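Local structure of DNA primase (Aquifex aeolicus, 2AU3) at residues 67-70 and 71-75; 110-113 and 114-118. The protein probably synthesises the short RNA primers from which DNA polymerase starts during DNA replication, using a zinc-binding domain joined to a TOPRIM-containing RNA polymerase core. All coordinates share one frame; numbering follows the deposited sequence.

From the N terminus the chain first builds the antiparallel zinc-ribbon sheet, whose last strand, 64-65, leads straight into helix 67-75 and interaction 1. After helix 79-90 comes the long helix 101-122, which carries interaction 2. Each contact joins successive turns within a single helix, so neither closes more than a single helical turn; the two follow in series and neither nest nor cross. Their centres lie 14 Å apart, and they meet through one lysine: NZ of Lys69 forms salt bridges with OD2 of Asp114 (2.6 Å) and OD2 of Asp110 (2.9 Å), tying the zinc-ribbon region to helix 101-122.

Interaction 1 (67-70 and 71-75)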
loop_
_atom_site.group_PDB
_atom_site.type_symbol
_atom_site.label_atom_id
_atom_site.label_comp_id
_atom_site.label_asym_id
_atom_site.label_seq_id
_atom_site.Cartn_x
_atom_site.Cartn_y
_atom_site.Cartn_z
ATOM N N ALA A 67 0.180 -10.834 18.614
ATOM C CA ALA A 67 -0.260 -11.302 19.916
ATOM C C ALA A 67 0.133 -10.353 21.056
ATOM O O ALA A 67 -0.678 -10.069 21.932
ATOM C CB ALA A 67 0.289 -12.708 20.174
ATOM N N ILE A 68 1.373 -9.868 21.054
ATOM C CA ILE A 68 1.801 -8.937 22.087
ATOM C C ILE A 68 0.900 -7.698 22.092
ATOM O O ILE A 68 0.510 -7.179 23.161
ATOM C CB ILE A 68 3.258 -8.489 21.853
ATOM C CG1 ILE A 68 4.223 -9.678 22.031
ATOM C CG2 ILE A 68 3.606 -7.311 22.811
ATOM C CD1 ILE A 68 5.650 -9.410 21.516
ATOM N N LYS A 69 0.604 -7.207 20.894
ATOM C CA LYS A 69 -0.220 -6.027 20.735
ATOM C C LYS A 69 -1.633 -6.266 21.277
ATOM O O LYS A 69 -2.205 -5.383 21.915
ATOM C CB LYS A 69 -0.276 -5.617 19.266
ATOM C CG LYS A 69 -1.333 -4.578 18.975
ATOM C CD LYS A 69 -0.899 -3.705 17.822
ATOM C CE LYS A 69 -1.688 -2.426 17.783
ATOM N NZ LYS A 69 -1.957 -2.053 16.373
ATOM N N PHE A 70 -2.194 -7.455 21.040
ATOM C CA PHE A 70 -3.497 -7.768 21.634
ATOM C C PHE A 70 -3.459 -7.585 23.167
ATOM O O PHE A 70 -4.339 -6.963 23.757
ATOM C CB PHE A 70 -3.989 -9.182 21.293
ATOM C CG PHE A 70 -5.292 -9.526 21.985
ATOM C CD1 PHE A 70 -6.518 -9.114 21.448
ATOM C CD2 PHE A 70 -5.284 -10.178 23.214
ATOM C CE1 PHE A 70 -7.725 -9.389 22.105
ATOM C CE2 PHE A 70 -6.500 -10.465 23.881
ATOM C CZ PHE A 70 -7.706 -10.058 23.334
ATOM N N VAL A 71 -2.456 -8.171 23.806
ATOM C CA VAL A 71 -2.351 -8.098 25.264
ATOM C C VAL A 71 -2.198 -6.641 25.706
ATOM O O VAL A 71 -2.868 -6.195 26.668
ATOM C CB VAL A 71 -1.205 -9.002 25.814
ATOM C CG1 VAL A 71 -1.030 -8.815 27.339
ATOM C CG2 VAL A 71 -1.472 -10.455 25.470
ATOM N N SER A 72 -1.370 -5.886 24.971
ATOM C CA SER A 72 -1.195 -4.454 25.244
ATOM C C SER A 72 -2.527 -3.721 25.259
ATOM O O SER A 72 -2.764 -2.848 26.116
ATOM C CB SER A 72 -0.282 -3.807 24.191
ATOM O OG SER A 72 -0.093 -2.441 24.473
ATOM N N LEU A 73 -3.389 -4.047 24.304
ATOM C CA LEU A 73 -4.675 -3.362 24.213
ATOM C C LEU A 73 -5.632 -3.875 25.277
ATOM O O LEU A 73 -6.289 -3.082 25.966
ATOM C CB LEU A 73 -5.296 -3.476 22.809
ATOM C CG LEU A 73 -4.549 -2.835 21.638
ATOM C CD1 LEU A 73 -5.145 -3.331 20.293
ATOM C CD2 LEU A 73 -4.604 -1.326 21.721
ATOM N N TYR A 74 -5.698 -5.189 25.437
ATOM C CA TYR A 74 -6.550 -5.757 26.476
ATOM C C TYR A 74 -6.185 -5.256 27.886
ATOM O O TYR A 74 -7.064 -4.846 28.650
ATOM C CB TYR A 74 -6.567 -7.293 26.426
ATOM C CG TYR A 74 -7.797 -7.871 27.107
ATOM C CD1 TYR A 74 -8.977 -8.096 26.391
ATOM C CD2 TYR A 74 -7.792 -8.130 28.479
ATOM C CE1 TYR A 74 -10.120 -8.610 27.032
ATOM C CE2 TYR A 74 -8.917 -8.653 29.128
ATOM C CZ TYR A 74 -10.073 -8.886 28.406
ATOM O OH TYR A 74 -11.170 -9.391 29.062
ATOM N N GLU A 75 -4.898 -5.217 28.207
ATOM C CA GLU A 75 -4.487 -4.870 29.570
ATOM C C GLU A 75 -4.258 -3.375 29.787
ATOM O O GLU A 75 -3.987 -2.936 30.916
ATOM C CB GLU A 75 -3.240 -5.645 29.975
ATOM C CG GLU A 75 -3.379 -7.156 29.817
ATOM C CD GLU A 75 -4.276 -7.804 30.868
ATOM O OE1 GLU A 75 -4.700 -7.113 31.835
ATOM O OE2 GLU A 75 -4.551 -9.024 30.733
#
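Phe70 and Tyr74, one helical turn apart, make the main side-chain contact of residues 67-75. The two rings lie side by side and point the same way, their planes inclined by 28°, but they are slid so far apart, with centroids separated by 5.8 Å, that they hardly overlap. What touches is the far end of one ring and the flank of the other: CZ of Phe70 comes within 3.8 Å of CD1 of Tyr74. With CG of Phe70 anti to the backbone N (chi1 176°), the ring leans along the helix toward its C-terminal end, which brings CZ beside Tyr74. Tyr23 serves both aromatics, meeting the Phe70 ring edge-to-face and the Tyr74 ring at a steeper incline than the two have to each other.

The aliphatic contact is between Lys69 and Leu73, with CG of Lys69 4.2 Å from CD1 of Leu73. Separately, the CG2 methyl of Val71 rests against the backbone oxygen of Ala67, 3.6 Å from that O.

This short helix follows the last strand of the zinc ribbon in the CHC2 zinc-finger region. Ile68 faces helices 6-13 and 79-90, Val71 packs on helix 16-23, and the side chain of Leu73 lies about 9 Å from the zinc ion. The extended chain of Lys69 carries NZ across to the carboxylates of Asp110 and Asp114 on helix 101-122, with Gly64 O as a further partner.

The backbone bonds are those of a regular alpha-helix. Tyr74 N to Phe70 O is the shortest of the four across the two segments, 2.8 Å and nearly straight at 175°; Ser72 N reaches Ile68 O over 2.9 Å. Leu73 N to Lys69 O is more bent, and Val71 N bonds to Ala67 O at 3.2 Å.

Interaction 2 (110-113 and 114-118); sequences DRVC and DFYRE
Val112 lays its CG1 methyl against the ring of Tyr116, 3.5 Å from CE2, the two side chains running alongside each other in the same direction. CG of Tyr116 stands anti to its carbonyl carbon (chi1 -72°), which swings the ring back along the preceding turn, beside Val112. The tyrosine hydroxyl is hydrogen-bonded to Asp183, and Phe203 meets the ring edge-to-face.

A polar cluster occupies another side of the helix. Asp110 and Asp114 bring OD2 to within 3.5 Å of OD2, their carboxylate planes almost perpendicular at 89°. The closeness of two like charges is probably eased by Lys69, which salt-bridges both OD2 atoms, and by Arg117 on Asp114. Water 1 links the two OD1 atoms, 2.6 Å from that of Asp110 and 3.1 Å from that of Asp114.

These residues belong to helix 101-122, packed between helix 151-161, which Val112 and Phe115 face, and the antiparallel sheet, where Cys113 and Tyr116 lie on strand 188-194 and Val112 and Cys113 on strand 200-207. Arg117, bent at chi3 (-57°), curls back along its own helix to Asp114, where NH1 forms a salt bridge with OD1 (2.8 Å), arriving on the anti side and well above the carboxylate plane. Its NH2 holds Asp144.

The guanidinium of Arg111 comes to the next turn with its NH1 3.6 Å from Phe115 N, which lies at its edge, in plane. Beneath all this the backbone bonds run i to i+4: Tyr116 N to Val112 O is 3.0 Å and close to straight, and Arg117 N to Cys113 O is 2.9 Å.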
loop_
_atom_site.group_PDB
_atom_site.type_symbol
_atom_site.label_atom_id
_atom_site.label_comp_id
_atom_site.label_asym_id
_atom_site.label_seq_id
_atom_site.Cartn_x
_atom_site.Cartn_y
_atom_site.Cartn_z
ATOM N N ASP A 110 3.685 1.821 14.525
ATOM C CA ASP A 110 2.446 1.079 14.637
ATOM C C ASP A 110 1.489 1.683 15.664
ATOM O O ASP A 110 0.267 1.712 15.442
ATOM C CB ASP A 110 2.726 -0.386 14.962
ATOM C CG ASP A 110 1.462 -1.213 14.954
ATOM O OD1 ASP A 110 0.981 -1.575 13.839
ATOM O OD2 ASP A 110 0.837 -1.469 16.003
ATOM N N ARG A 111 2.038 2.157 16.782
ATOM C CA ARG A 111 1.226 2.803 17.802
ATOM C C ARG A 111 0.650 4.132 17.302
ATOM O O ARG A 111 -0.443 4.550 17.705
ATOM C CB ARG A 111 2.053 3.054 19.065
ATOM C CG ARG A 111 1.284 3.784 20.136
ATOM C CD ARG A 111 0.114 2.930 20.657
ATOM N NE ARG A 111 -0.699 3.578 21.668
ATOM C CZ ARG A 111 -1.804 4.271 21.417
ATOM N NH1 ARG A 111 -2.218 4.480 20.159
ATOM N NH2 ARG A 111 -2.492 4.773 22.433
ATOM N N VAL A 112 1.434 4.834 16.503
ATOM C CA VAL A 112 1.004 6.106 15.954
ATOM C C VAL A 112 -0.097 5.851 14.907
ATOM O O VAL A 112 -1.065 6.585 14.827
ATOM C CB VAL A 112 2.196 6.888 15.358
ATOM C CG1 VAL A 112 1.724 8.075 14.490
ATOM C CG2 VAL A 112 3.108 7.394 16.471
ATOM N N CYS A 113 0.036 4.770 14.160
ATOM C CA CYS A 113 -1.033 4.329 13.256
ATOM C C CYS A 113 -2.363 4.126 14.003
ATOM O O CYS A 113 -3.415 4.618 13.567
ATOM C CB CYS A 113 -0.613 3.040 12.537
ATOM S SG CYS A 113 -1.811 2.458 11.293
ATOM N N ASP A 114 -2.306 3.472 15.164
ATOM C CA ASP A 114 -3.501 3.214 15.993
ATOM C C ASP A 114 -4.115 4.497 16.509
ATOM O O ASP A 114 -5.346 4.608 16.632
ATOM C CB ASP A 114 -3.144 2.331 17.199
ATOM C CG ASP A 114 -2.603 0.952 16.786
ATOM O OD1 ASP A 114 -2.985 0.422 15.705
ATOM O OD2 ASP A 114 -1.768 0.338 17.485
ATOM N N PHE A 115 -3.256 5.457 16.833
ATOM C CA PHE A 115 -3.682 6.766 17.319
ATOM C C PHE A 115 -4.489 7.518 16.243
ATOM O O PHE A 115 -5.590 8.036 16.496
ATOM C CB PHE A 115 -2.449 7.589 17.746
ATOM C CG PHE A 115 -2.729 9.049 17.908
ATOM C CD1 PHE A 115 -3.512 9.506 18.964
ATOM C CD2 PHE A 115 -2.245 9.967 16.985
ATOM C CE1 PHE A 115 -3.807 10.867 19.109
ATOM C CE2 PHE A 115 -2.523 11.327 17.120
ATOM C CZ PHE A 115 -3.303 11.774 18.200
ATOM N N TYR A 116 -3.930 7.561 15.041
ATOM C CA TYR A 116 -4.591 8.182 13.896
ATOM C C TYR A 116 -5.913 7.497 13.517
ATOM O O TYR A 116 -6.891 8.177 13.168
ATOM C CB TYR A 116 -3.675 8.138 12.702
ATOM C CG TYR A 116 -2.493 9.066 12.744
ATOM C CD1 TYR A 116 -2.558 10.308 13.384
ATOM C CD2 TYR A 116 -1.314 8.728 12.087
ATOM C CE1 TYR A 116 -1.430 11.174 13.399
ATOM C CE2 TYR A 116 -0.211 9.604 12.067
ATOM C CZ TYR A 116 -0.289 10.812 12.709
ATOM O OH TYR A 116 0.792 11.653 12.670
ATOM N N ARG A 117 -5.918 6.167 13.536
ATOM C CA ARG A 117 -7.139 5.396 13.283
ATOM C C ARG A 117 -8.229 5.773 14.281
ATOM O O ARG A 117 -9.349 6.059 13.893
ATOM C CB ARG A 117 -6.876 3.884 13.354
ATOM C CG ARG A 117 -8.139 3.065 13.243
ATOM C CD ARG A 117 -8.005 1.595 13.692
ATOM N NE ARG A 117 -6.953 0.905 12.955
ATOM C CZ ARG A 117 -5.832 0.481 13.512
ATOM N NH1 ARG A 117 -5.651 0.664 14.815
ATOM N NH2 ARG A 117 -4.898 -0.137 12.781
ATOM N N GLU A 118 -7.889 5.785 15.569
ATOM C CA GLU A 118 -8.846 6.177 16.598
ATOM C C GLU A 118 -9.319 7.600 16.361
ATOM O O GLU A 118 -10.483 7.925 16.603
ATOM C CB GLU A 118 -8.193 6.120 17.986
ATOM C CG GLU A 118 -9.015 5.381 19.032
ATOM C CD GLU A 118 -9.638 6.310 20.062
ATOM O OE1 GLU A 118 -10.764 6.797 19.791
ATOM O OE2 GLU A 118 -9.012 6.555 21.142
HETATM O O HOH W 1 -1.144 -0.245 13.325
#